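Local atomic coordinates of probable benzoylformate decarboxylase (Rhodococcus jostii, PDB entry 7ORX), a protein that belongs to the thiamine diphosphate-dependent enzyme family and binds thiamine diphosphate together with a sodium ion in its C-terminal cofactor-binding domain. Residues A369-S379 with D422-S433; K448-N458 with D517-F528. All coordinates share one frame; numbering follows the deposited sequence.

How the contacts relate
Contacts 1 and 2 are successive strand pairings in one parallel six-stranded sheet, that of the C-terminal thiamine diphosphate-binding domain. Their centres lie about 9 Å apart, and along the chain contact 1 is complete before contact 2 begins. Strand order across this part of the sheet is 374-378, 425-430, 452-457 and 520-525, so the inner strands 425-430 and 452-457 join the two contacts through backbone bonds such as Gly427 N to Val452 O (2.7 Å). Immediately after these strands come Asp431 and Asn458, which bind the same sodium ion, itself bound to the diphosphate. The cofactor's diphosphate is therefore anchored just past the C-terminal ends of the central strands.

Contact 1. Residues A369-S379 with D422-S433; sequences APDDAIYVNES and DRQVIGLIGDGS. With NA (sodium ion), chain J; TPP (thiamine diphosphate), chain I.
Arg423 reaches across to the turn before strand 374-378. Its CB and CG pass the carbonyl oxygen of Asp372, and CG also lies 3.9 Å from OD2 of that residue. CD passes between Asp372 O and Ile374 CD1. A bend at chi3 (69°) sets the edge of the guanidinium against Asp372 O: NE gives its hydrogen to this oxygen at 2.9 Å, in the carbonyl plane, while NH2 reaches the same oxygen from above that plane. CZ packs against Ile374, whose CG1 sits 3.3 Å above one guanidinium face near the rim. NH1 is hydrogen-bonded to Gln395 O.

Beyond this side-on grip by NE and NH2, strands 374-378 and 425-430 run parallel. Six backbone hydrogen bonds join the segments, from Ile374 N to Gln424 O through Gly430 N to Glu378 O. On one face the Tyr375 ring lies alongside Ile426, with CE1 3.5 Å from Ile426 CD1; that methyl also meets Ala369 and Ala373. On the other, the extended Glu378 chain lies against Ser433, and its OE1 accepts from Phe408 N.

Past the strand end, Gly432 N and Ser433 N donate to thiamine diphosphate O2A and O1A, and Asp431 OD1 binds the sodium ion at 2.1 Å. One phosphate of the cofactor is thus held by backbone N-H groups and the metal together, an arrangement that would probably offset part of its negative charge.

Contact 2. Residues K448-N458 with D517-F528; sequences KIPVVIIILNN and DAPTLIEVRTNF. With NA (sodium ion), chain J; TPP (thiamine diphosphate), chain I.
Ile455 and Leu521 meet at the apolar centre, where Ile455 CG1 lies 3.8 Å from Leu521 CD1 and Ile453 CG2 approaches the same methyl. On the opposite face, Ile454 and Val524 lie side by side and point the same way, their CG2 methyls 3.8 Å apart. Ile454 CG1 stands beside the backbone N (chi1 -61°), which leaves the CG2 branch to meet Val524. Seven backbone hydrogen bonds hold the parallel pair in register, from Thr520 N to Val451 O through Thr526 N to Asn457 O.

Farther out, Leu456 CB rests on Thr526 CG2 at 3.9 Å. Asn457 ND2 donates to Glu523 OE2 (2.7 Å) on the anti side of the carboxylate, 28° out of its plane, the amide and carboxylate planes only 14° apart; Asn457 OD1 accepts from Gly459 N. At the polar end Asn458 contributes to the sodium site completed by Asp431, Thr460, the diphosphate and a water that lies close to Leu456 O.

Helices 503-515 and 358-368 pack on the face bearing Ile454 and Val524, through Phe506, Val365 and Leu361. Strand 425-430 borders strand 452-457, and strand 496-500 lies beyond 520-525, which places this pairing inside the sheet.

Contact 1. Residues A369-S379 with D422-S433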
loop_
_atom_site.group_PDB
_atom_site.type_symbol
_atom_site.label_atom_id
_atom_site.label_comp_id
_atom_site.label_asym_id
_atom_site.label_seq_id
_atom_site.Cartn_x
_atom_site.Cartn_y
_atom_site.Cartn_z
ATOM N N ALA C 369 -46.392 12.122 8.842
ATOM C CA ALA C 369 -45.631 11.489 7.744
ATOM C C ALA C 369 -46.390 10.268 7.282
ATOM O O ALA C 369 -46.976 9.576 8.094
ATOM C CB ALA C 369 -44.250 11.077 8.183
ATOM N N PRO C 370 -46.315 9.922 5.979
ATOM C CA PRO C 370 -46.952 8.700 5.488
ATOM C C PRO C 370 -46.470 7.430 6.204
ATOM O O PRO C 370 -45.317 7.375 6.596
ATOM C CB PRO C 370 -46.559 8.661 4.021
ATOM C CG PRO C 370 -46.226 10.092 3.669
ATOM C CD PRO C 370 -45.656 10.711 4.926
ATOM N N ASP C 371 -47.372 6.442 6.337
ATOM C CA ASP C 371 -47.150 5.054 6.834
ATOM C C ASP C 371 -45.777 4.511 6.367
ATOM O O ASP C 371 -45.129 3.763 7.108
ATOM C CB ASP C 371 -48.324 4.213 6.300
ATOM C CG ASP C 371 -48.597 2.858 6.929
ATOM O OD1 ASP C 371 -48.971 2.853 8.160
ATOM O OD2 ASP C 371 -48.505 1.817 6.164
ATOM N N ASP C 372 -45.345 4.859 5.155
ATOM C CA ASP C 372 -44.252 4.167 4.432
ATOM C C ASP C 372 -43.136 5.154 4.095
ATOM O O ASP C 372 -42.370 4.881 3.158
ATOM C CB ASP C 372 -44.791 3.503 3.157
ATOM C CG ASP C 372 -45.361 4.458 2.095
ATOM O OD1 ASP C 372 -45.507 5.682 2.373
ATOM O OD2 ASP C 372 -45.640 3.986 0.977
ATOM N N ALA C 373 -42.990 6.235 4.841
ATOM C CA ALA C 373 -41.861 7.165 4.619
ATOM C C ALA C 373 -40.562 6.374 4.754
ATOM O O ALA C 373 -40.571 5.380 5.463
ATOM C CB ALA C 373 -41.908 8.305 5.584
ATOM N N ILE C 374 -39.505 6.840 4.109
ATOM C CA ILE C 374 -38.089 6.439 4.322
ATOM C C ILE C 374 -37.381 7.550 5.096
ATOM O O ILE C 374 -37.391 8.673 4.591
ATOM C CB ILE C 374 -37.403 6.251 2.954
ATOM C CG1 ILE C 374 -38.073 5.140 2.148
ATOM C CG2 ILE C 374 -35.914 6.018 3.121
ATOM C CD1 ILE C 374 -37.540 4.970 0.780
ATOM N N TYR C 375 -36.754 7.273 6.241
ATOM C CA TYR C 375 -36.048 8.329 7.003
ATOM C C TYR C 375 -34.551 8.190 6.795
ATOM O O TYR C 375 -34.018 7.170 7.172
ATOM C CB TYR C 375 -36.427 8.305 8.487
ATOM C CG TYR C 375 -37.900 8.530 8.719
ATOM C CD1 TYR C 375 -38.455 9.796 8.755
ATOM C CD2 TYR C 375 -38.761 7.463 8.828
ATOM C CE1 TYR C 375 -39.821 9.984 8.951
ATOM C CE2 TYR C 375 -40.119 7.628 9.002
ATOM C CZ TYR C 375 -40.661 8.888 9.079
ATOM O OH TYR C 375 -42.013 9.002 9.261
ATOM N N VAL C 376 -33.901 9.210 6.258
ATOM C CA VAL C 376 -32.419 9.272 6.251
ATOM C C VAL C 376 -31.984 10.194 7.391
ATOM O O VAL C 376 -32.138 11.414 7.277
ATOM C CB VAL C 376 -31.878 9.727 4.892
ATOM C CG1 VAL C 376 -30.376 9.908 4.896
ATOM C CG2 VAL C 376 -32.274 8.770 3.780
ATOM N N ASN C 377 -31.454 9.599 8.454
ATOM C CA ASN C 377 -31.080 10.217 9.747
ATOM C C ASN C 377 -29.592 10.538 9.775
ATOM O O ASN C 377 -28.811 9.662 9.519
ATOM C CB ASN C 377 -31.374 9.235 10.873
ATOM C CG ASN C 377 -31.354 9.897 12.221
ATOM O OD1 ASN C 377 -30.446 10.659 12.513
ATOM N ND2 ASN C 377 -32.369 9.662 13.028
ATOM N N GLU C 378 -29.205 11.755 10.112
ATOM C CA GLU C 378 -27.796 12.097 10.410
ATOM C C GLU C 378 -27.836 13.160 11.499
ATOM O O GLU C 378 -27.451 14.299 11.251
ATOM C CB GLU C 378 -27.084 12.534 9.138
ATOM C CG GLU C 378 -25.570 12.630 9.306
ATOM C CD GLU C 378 -24.811 12.931 8.009
ATOM O OE1 GLU C 378 -24.134 11.970 7.475
ATOM O OE2 GLU C 378 -24.944 14.091 7.477
ATOM N N SER C 379 -28.412 12.792 12.632
ATOM C CA SER C 379 -28.699 13.676 13.796
ATOM C C SER C 379 -28.168 12.930 15.010
ATOM O O SER C 379 -28.879 12.008 15.505
ATOM C CB SER C 379 -30.164 13.988 13.935
ATOM O OG SER C 379 -30.401 14.841 15.049
ATOM N N ASP C 422 -42.400 5.955 -5.291
ATOM C CA ASP C 422 -43.718 5.856 -4.584
ATOM C C ASP C 422 -43.603 6.102 -3.064
ATOM O O ASP C 422 -44.534 5.710 -2.345
ATOM C CB ASP C 422 -44.365 4.475 -4.717
ATOM C CG ASP C 422 -44.219 3.855 -6.090
ATOM O OD1 ASP C 422 -44.615 4.549 -7.065
ATOM O OD2 ASP C 422 -43.704 2.680 -6.176
ATOM N N ARG C 423 -42.476 6.585 -2.547
ATOM C CA ARG C 423 -42.279 6.683 -1.094
ATOM C C ARG C 423 -41.600 8.005 -0.820
ATOM O O ARG C 423 -40.677 8.378 -1.539
ATOM C CB ARG C 423 -41.446 5.530 -0.545
ATOM C CG ARG C 423 -42.092 4.155 -0.690
ATOM C CD ARG C 423 -41.141 3.078 -0.197
ATOM N NE ARG C 423 -41.004 3.203 1.240
ATOM C CZ ARG C 423 -40.243 2.443 2.019
ATOM N NH1 ARG C 423 -39.548 1.455 1.508
ATOM N NH2 ARG C 423 -40.210 2.650 3.331
ATOM N N GLN C 424 -42.089 8.698 0.202
ATOM C CA GLN C 424 -41.520 10.000 0.597
ATOM C C GLN C 424 -40.255 9.752 1.407
ATOM O O GLN C 424 -40.339 9.066 2.412
ATOM C CB GLN C 424 -42.511 10.806 1.425
ATOM C CG GLN C 424 -41.946 12.154 1.829
ATOM C CD GLN C 424 -41.716 13.044 0.629
ATOM O OE1 GLN C 424 -42.665 13.539 0.029
ATOM N NE2 GLN C 424 -40.450 13.277 0.308
ATOM N N VAL C 425 -39.127 10.286 0.968
ATOM C CA VAL C 425 -37.899 10.333 1.799
ATOM C C VAL C 425 -37.950 11.605 2.647
ATOM O O VAL C 425 -38.141 12.702 2.083
ATOM C CB VAL C 425 -36.632 10.276 0.942
ATOM C CG1 VAL C 425 -35.396 10.488 1.785
ATOM C CG2 VAL C 425 -36.542 8.956 0.205
ATOM N N ILE C 426 -37.733 11.450 3.946
ATOM C CA ILE C 426 -37.580 12.570 4.903
ATOM C C ILE C 426 -36.173 12.520 5.470
ATOM O O ILE C 426 -35.848 11.545 6.114
ATOM C CB ILE C 426 -38.660 12.459 5.990
ATOM C CG1 ILE C 426 -40.041 12.345 5.349
ATOM C CG2 ILE C 426 -38.577 13.633 6.932
ATOM C CD1 ILE C 426 -41.129 11.946 6.304
ATOM N N GLY C 427 -35.376 13.544 5.228
ATOM C CA GLY C 427 -34.051 13.721 5.846
ATOM C C GLY C 427 -34.196 14.357 7.209
ATOM O O GLY C 427 -34.958 15.351 7.319
ATOM N N LEU C 428 -33.562 13.789 8.233
ATOM C CA LEU C 428 -33.484 14.415 9.560
ATOM C C LEU C 428 -32.018 14.645 9.871
ATOM O O LEU C 428 -31.377 13.704 10.319
ATOM C CB LEU C 428 -34.132 13.462 10.557
ATOM C CG LEU C 428 -35.587 13.118 10.281
ATOM C CD1 LEU C 428 -35.935 11.850 11.052
ATOM C CD2 LEU C 428 -36.517 14.291 10.663
ATOM N N ILE C 429 -31.524 15.832 9.566
ATOM C CA ILE C 429 -30.078 16.165 9.540
ATOM C C ILE C 429 -29.859 17.146 10.672
ATOM O O ILE C 429 -30.668 18.039 10.801
ATOM C CB ILE C 429 -29.727 16.806 8.184
ATOM C CG1 ILE C 429 -30.342 16.049 6.999
ATOM C CG2 ILE C 429 -28.231 17.000 8.016
ATOM C CD1 ILE C 429 -30.115 14.569 7.013
ATOM N N GLY C 430 -28.790 17.005 11.440
ATOM C CA GLY C 430 -28.391 18.072 12.371
ATOM C C GLY C 430 -27.827 19.277 11.641
ATOM O O GLY C 430 -27.404 19.124 10.495
ATOM N N ASP C 431 -27.739 20.422 12.317
ATOM C CA ASP C 431 -27.109 21.656 11.776
ATOM C C ASP C 431 -25.609 21.449 11.521
ATOM O O ASP C 431 -25.054 22.088 10.604
ATOM C CB ASP C 431 -27.399 22.863 12.681
ATOM C CG ASP C 431 -26.852 22.840 14.111
ATOM O OD1 ASP C 431 -26.800 21.710 14.752
ATOM O OD2 ASP C 431 -26.496 23.959 14.575
ATOM N N GLY C 432 -24.952 20.617 12.309
ATOM C CA GLY C 432 -23.546 20.252 12.061
ATOM C C GLY C 432 -23.408 19.425 10.793
ATOM O O GLY C 432 -22.687 19.864 9.907
ATOM N N SER C 433 -24.081 18.272 10.744
ATOM C CA SER C 433 -24.053 17.278 9.635
ATOM C C SER C 433 -24.395 17.918 8.293
ATOM O O SER C 433 -23.824 17.495 7.279
ATOM C CB SER C 433 -25.015 16.184 9.891
ATOM O OG SER C 433 -24.692 15.550 11.118
HETATM NA NA NA J . -26.475 20.341 16.374
HETATM N "N1'" TPP I . -16.314 14.855 10.908
HETATM C "C2'" TPP I . -16.912 13.881 10.211
HETATM C CM2 TPP I . -16.708 13.848 8.731
HETATM N "N3'" TPP I . -17.672 12.925 10.743
HETATM C "C4'" TPP I . -17.843 12.938 12.074
HETATM N "N4'" TPP I . -18.606 11.959 12.580
HETATM C "C5'" TPP I . -17.266 13.934 12.897
HETATM C "C6'" TPP I . -16.490 14.866 12.235
HETATM C "C7'" TPP I . -17.465 13.989 14.404
HETATM N N3 TPP I . -18.851 14.320 14.814
HETATM C C2 TPP I . -19.660 13.415 15.372
HETATM S S1 TPP I . -21.180 14.063 15.834
HETATM C C5 TPP I . -20.669 15.616 15.245
HETATM C C4 TPP I . -19.444 15.575 14.660
HETATM C CM4 TPP I . -18.761 16.721 13.973
HETATM C C6 TPP I . -21.527 16.833 15.454
HETATM C C7 TPP I . -22.590 17.007 14.409
HETATM O O7 TPP I . -23.844 17.102 15.111
HETATM P PA TPP I . -25.143 17.712 14.410
HETATM O O1A TPP I . -25.410 17.350 12.986
HETATM O O2A TPP I . -25.047 19.172 14.701
HETATM O O3A TPP I . -26.206 16.969 15.353
HETATM P PB TPP I . -26.369 17.037 16.973
HETATM O O1B TPP I . -27.563 16.179 17.356
HETATM O O2B TPP I . -25.069 16.553 17.578
HETATM O O3B TPP I . -26.609 18.506 17.246
HETATM O O HOH W 1 -25.309 15.339 5.404
HETATM O O HOH W 2 -28.603 19.570 15.680
#

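Contact 2. Residues K448-N458 with D517-F528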
loop_
_atom_site.group_PDB
_atom_site.type_symbol
_atom_site.label_atom_id
_atom_site.label_comp_id
_atom_site.label_asym_id
_atom_site.label_seq_id
_atom_site.Cartn_x
_atom_site.Cartn_y
_atom_site.Cartn_z
ATOM N N LYS C 448 -35.331 18.154 -9.694
ATOM C CA LYS C 448 -36.745 18.235 -9.251
ATOM C C LYS C 448 -37.086 16.998 -8.425
ATOM O O LYS C 448 -38.088 16.346 -8.709
ATOM C CB LYS C 448 -37.665 18.371 -10.465
ATOM C CG LYS C 448 -38.340 19.725 -10.648
ATOM C CD LYS C 448 -39.857 19.613 -10.531
ATOM C CE LYS C 448 -40.583 20.941 -10.708
ATOM N NZ LYS C 448 -42.056 20.773 -10.632
ATOM N N ILE C 449 -36.281 16.743 -7.408
ATOM C CA ILE C 449 -36.352 15.522 -6.563
ATOM C C ILE C 449 -37.063 15.884 -5.270
ATOM O O ILE C 449 -36.504 16.609 -4.431
ATOM C CB ILE C 449 -34.931 15.011 -6.303
ATOM C CG1 ILE C 449 -34.210 14.729 -7.625
ATOM C CG2 ILE C 449 -34.959 13.807 -5.366
ATOM C CD1 ILE C 449 -32.774 14.360 -7.454
ATOM N N PRO C 450 -38.304 15.405 -5.078
ATOM C CA PRO C 450 -39.183 15.931 -4.024
ATOM C C PRO C 450 -38.848 15.450 -2.610
ATOM O O PRO C 450 -39.749 15.024 -1.946
ATOM C CB PRO C 450 -40.554 15.330 -4.404
ATOM C CG PRO C 450 -40.174 14.011 -5.064
ATOM C CD PRO C 450 -38.943 14.360 -5.884
ATOM N N VAL C 451 -37.573 15.486 -2.205
ATOM C CA VAL C 451 -37.142 15.172 -0.812
ATOM C C VAL C 451 -37.731 16.221 0.125
ATOM O O VAL C 451 -37.718 17.424 -0.232
ATOM C CB VAL C 451 -35.640 15.272 -0.546
ATOM C CG1 VAL C 451 -35.112 13.982 -0.027
ATOM C CG2 VAL C 451 -34.839 15.830 -1.701
ATOM N N VAL C 452 -37.988 15.805 1.360
ATOM C CA VAL C 452 -38.150 16.748 2.485
ATOM C C VAL C 452 -36.929 16.653 3.401
ATOM O O VAL C 452 -36.661 15.554 3.905
ATOM C CB VAL C 452 -39.451 16.409 3.216
ATOM C CG1 VAL C 452 -39.662 17.347 4.404
ATOM C CG2 VAL C 452 -40.621 16.389 2.221
ATOM N N ILE C 453 -36.239 17.770 3.599
ATOM C CA ILE C 453 -35.048 17.883 4.477
ATOM C C ILE C 453 -35.435 18.689 5.724
ATOM O O ILE C 453 -35.803 19.861 5.596
ATOM C CB ILE C 453 -33.905 18.539 3.691
ATOM C CG1 ILE C 453 -33.539 17.730 2.441
ATOM C CG2 ILE C 453 -32.681 18.740 4.554
ATOM C CD1 ILE C 453 -33.010 16.360 2.736
ATOM N N ILE C 454 -35.340 18.078 6.899
ATOM C CA ILE C 454 -35.555 18.751 8.200
ATOM C C ILE C 454 -34.200 18.913 8.861
ATOM O O ILE C 454 -33.593 17.902 9.225
ATOM C CB ILE C 454 -36.515 17.936 9.064
ATOM C CG1 ILE C 454 -37.872 17.805 8.381
ATOM C CG2 ILE C 454 -36.620 18.546 10.433
ATOM C CD1 ILE C 454 -38.810 16.818 9.074
ATOM N N ILE C 455 -33.723 20.142 8.963
ATOM C CA ILE C 455 -32.484 20.476 9.712
ATOM C C ILE C 455 -32.896 20.616 11.175
ATOM O O ILE C 455 -33.712 21.447 11.424
ATOM C CB ILE C 455 -31.865 21.779 9.184
ATOM C CG1 ILE C 455 -31.572 21.745 7.679
ATOM C CG2 ILE C 455 -30.632 22.117 9.975
ATOM C CD1 ILE C 455 -30.772 20.569 7.237
ATOM N N LEU C 456 -32.398 19.789 12.081
ATOM C CA LEU C 456 -32.577 19.978 13.526
ATOM C C LEU C 456 -31.433 20.872 13.952
ATOM O O LEU C 456 -30.315 20.370 14.017
ATOM C CB LEU C 456 -32.500 18.653 14.264
ATOM C CG LEU C 456 -33.733 17.776 14.137
ATOM C CD1 LEU C 456 -33.788 17.130 12.790
ATOM C CD2 LEU C 456 -33.722 16.659 15.152
ATOM N N ASN C 457 -31.718 22.158 14.150
ATOM C CA ASN C 457 -30.704 23.198 14.431
ATOM C C ASN C 457 -30.682 23.496 15.930
ATOM O O ASN C 457 -31.543 24.286 16.374
ATOM C CB ASN C 457 -30.998 24.481 13.658
ATOM C CG ASN C 457 -29.962 25.558 13.923
ATOM O OD1 ASN C 457 -29.163 25.439 14.849
ATOM N ND2 ASN C 457 -29.946 26.590 13.093
ATOM N N ASN C 458 -29.709 22.951 16.665
ATOM C CA ASN C 458 -29.521 23.257 18.100
ATOM C C ASN C 458 -28.279 24.146 18.302
ATOM O O ASN C 458 -27.882 24.351 19.453
ATOM C CB ASN C 458 -29.624 21.997 18.967
ATOM C CG ASN C 458 -28.653 20.893 18.677
ATOM O OD1 ASN C 458 -27.712 21.077 17.925
ATOM N ND2 ASN C 458 -28.909 19.743 19.283
ATOM N N ASP C 517 -44.035 19.188 -5.006
ATOM C CA ASP C 517 -43.466 18.479 -6.186
ATOM C C ASP C 517 -41.983 18.832 -6.267
ATOM O O ASP C 517 -41.395 18.659 -7.322
ATOM C CB ASP C 517 -44.109 18.940 -7.504
ATOM C CG ASP C 517 -45.602 18.642 -7.698
ATOM O OD1 ASP C 517 -46.024 17.508 -7.406
ATOM O OD2 ASP C 517 -46.351 19.546 -8.152
ATOM N N ALA C 518 -41.415 19.432 -5.237
ATOM C CA ALA C 518 -40.045 19.997 -5.277
ATOM C C ALA C 518 -39.371 19.753 -3.936
ATOM O O ALA C 518 -40.029 19.607 -2.900
ATOM C CB ALA C 518 -40.064 21.477 -5.632
ATOM N N PRO C 519 -38.017 19.695 -3.908
ATOM C CA PRO C 519 -37.284 19.695 -2.651
ATOM C C PRO C 519 -37.782 20.867 -1.805
ATOM O O PRO C 519 -38.024 21.950 -2.342
ATOM C CB PRO C 519 -35.818 19.881 -3.030
ATOM C CG PRO C 519 -35.878 20.395 -4.432
ATOM C CD PRO C 519 -37.104 19.752 -5.055
ATOM N N THR C 520 -37.924 20.593 -0.516
ATOM C CA THR C 520 -38.324 21.543 0.556
ATOM C C THR C 520 -37.427 21.298 1.759
ATOM O O THR C 520 -37.112 20.125 2.036
ATOM C CB THR C 520 -39.784 21.324 0.949
ATOM O OG1 THR C 520 -39.985 19.911 1.001
ATOM C CG2 THR C 520 -40.725 21.916 -0.068
ATOM N N LEU C 521 -37.012 22.366 2.411
ATOM C CA LEU C 521 -36.191 22.323 3.627
ATOM C C LEU C 521 -36.961 23.015 4.732
ATOM O O LEU C 521 -37.378 24.156 4.520
ATOM C CB LEU C 521 -34.888 23.069 3.371
ATOM C CG LEU C 521 -33.944 23.067 4.561
ATOM C CD1 LEU C 521 -32.514 22.795 4.113
ATOM C CD2 LEU C 521 -34.055 24.351 5.347
ATOM N N ILE C 522 -37.098 22.371 5.879
ATOM C CA ILE C 522 -37.634 23.006 7.111
ATOM C C ILE C 522 -36.492 23.104 8.105
ATOM O O ILE C 522 -35.977 22.081 8.452
ATOM C CB ILE C 522 -38.769 22.156 7.674
ATOM C CG1 ILE C 522 -39.945 22.100 6.709
ATOM C CG2 ILE C 522 -39.188 22.653 9.022
ATOM C CD1 ILE C 522 -40.813 20.880 6.921
ATOM N N GLU C 523 -36.131 24.301 8.556
ATOM C CA GLU C 523 -35.129 24.474 9.625
ATOM C C GLU C 523 -35.909 24.530 10.923
ATOM O O GLU C 523 -36.650 25.441 11.079
ATOM C CB GLU C 523 -34.296 25.724 9.400
ATOM C CG GLU C 523 -33.276 25.945 10.492
ATOM C CD GLU C 523 -32.534 27.287 10.437
ATOM O OE1 GLU C 523 -32.658 27.998 9.407
ATOM O OE2 GLU C 523 -31.822 27.637 11.423
ATOM N N VAL C 524 -35.832 23.521 11.760
ATOM C CA VAL C 524 -36.504 23.487 13.084
ATOM C C VAL C 524 -35.475 23.970 14.083
ATOM O O VAL C 524 -34.397 23.419 14.079
ATOM C CB VAL C 524 -36.954 22.070 13.465
ATOM C CG1 VAL C 524 -37.575 22.042 14.840
ATOM C CG2 VAL C 524 -37.902 21.496 12.435
ATOM N N ARG C 525 -35.814 24.936 14.919
ATOM C CA ARG C 525 -34.993 25.308 16.089
ATOM C C ARG C 525 -35.273 24.266 17.172
ATOM O O ARG C 525 -36.450 24.098 17.555
ATOM C CB ARG C 525 -35.321 26.736 16.538
ATOM C CG ARG C 525 -34.214 27.362 17.362
ATOM C CD ARG C 525 -34.619 27.523 18.811
ATOM N NE ARG C 525 -35.165 28.858 19.091
ATOM C CZ ARG C 525 -34.522 29.865 19.700
ATOM N NH1 ARG C 525 -33.267 29.721 20.098
ATOM N NH2 ARG C 525 -35.144 31.022 19.916
ATOM N N THR C 526 -34.232 23.569 17.631
ATOM C CA THR C 526 -34.325 22.476 18.638
ATOM C C THR C 526 -33.554 22.858 19.901
ATOM O O THR C 526 -32.705 23.793 19.824
ATOM C CB THR C 526 -33.809 21.139 18.087
ATOM O OG1 THR C 526 -32.450 21.312 17.696
ATOM C CG2 THR C 526 -34.633 20.622 16.925
ATOM N N ASN C 527 -33.849 22.173 21.012
ATOM C CA ASN C 527 -33.224 22.404 22.343
ATOM C C ASN C 527 -32.226 21.289 22.644
ATOM O O ASN C 527 -32.561 20.037 22.466
ATOM C CB ASN C 527 -34.234 22.441 23.490
ATOM C CG ASN C 527 -35.491 23.195 23.127
ATOM O OD1 ASN C 527 -35.429 24.318 22.601
ATOM N ND2 ASN C 527 -36.624 22.565 23.383
ATOM N N PHE C 528 -31.052 21.717 23.109
ATOM C CA PHE C 528 -29.968 20.825 23.572
ATOM C C PHE C 528 -29.895 20.971 25.093
ATOM O O PHE C 528 -29.700 22.140 25.524
ATOM C CB PHE C 528 -28.644 21.127 22.847
ATOM C CG PHE C 528 -27.565 20.154 23.246
ATOM C CD1 PHE C 528 -27.708 18.797 22.967
ATOM C CD2 PHE C 528 -26.464 20.575 23.980
ATOM C CE1 PHE C 528 -26.760 17.882 23.390
ATOM C CE2 PHE C 528 -25.523 19.655 24.409
ATOM C CZ PHE C 528 -25.671 18.310 24.115
HETATM NA NA NA J . -26.475 20.341 16.374
HETATM N "N1'" TPP I . -16.314 14.855 10.908
HETATM C "C2'" TPP I . -16.912 13.881 10.211
HETATM C CM2 TPP I . -16.708 13.848 8.731
HETATM N "N3'" TPP I . -17.672 12.925 10.743
HETATM C "C4'" TPP I . -17.843 12.938 12.074
HETATM N "N4'" TPP I . -18.606 11.959 12.580
HETATM C "C5'" TPP I . -17.266 13.934 12.897
HETATM C "C6'" TPP I . -16.490 14.866 12.235
HETATM C "C7'" TPP I . -17.465 13.989 14.404
HETATM N N3 TPP I . -18.851 14.320 14.814
HETATM C C2 TPP I . -19.660 13.415 15.372
HETATM S S1 TPP I . -21.180 14.063 15.834
HETATM C C5 TPP I . -20.669 15.616 15.245
HETATM C C4 TPP I . -19.444 15.575 14.660
HETATM C CM4 TPP I . -18.761 16.721 13.973
HETATM C C6 TPP I . -21.527 16.833 15.454
HETATM C C7 TPP I . -22.590 17.007 14.409
HETATM O O7 TPP I . -23.844 17.102 15.111
HETATM P PA TPP I . -25.143 17.712 14.410
HETATM O O1A TPP I . -25.410 17.350 12.986
HETATM O O2A TPP I . -25.047 19.172 14.701
HETATM O O3A TPP I . -26.206 16.969 15.353
HETATM P PB TPP I . -26.369 17.037 16.973
HETATM O O1B TPP I . -27.563 16.179 17.356
HETATM O O2B TPP I . -25.069 16.553 17.578
HETATM O O3B TPP I . -26.609 18.506 17.246
HETATM O O HOH W 2 -28.603 19.570 15.680
#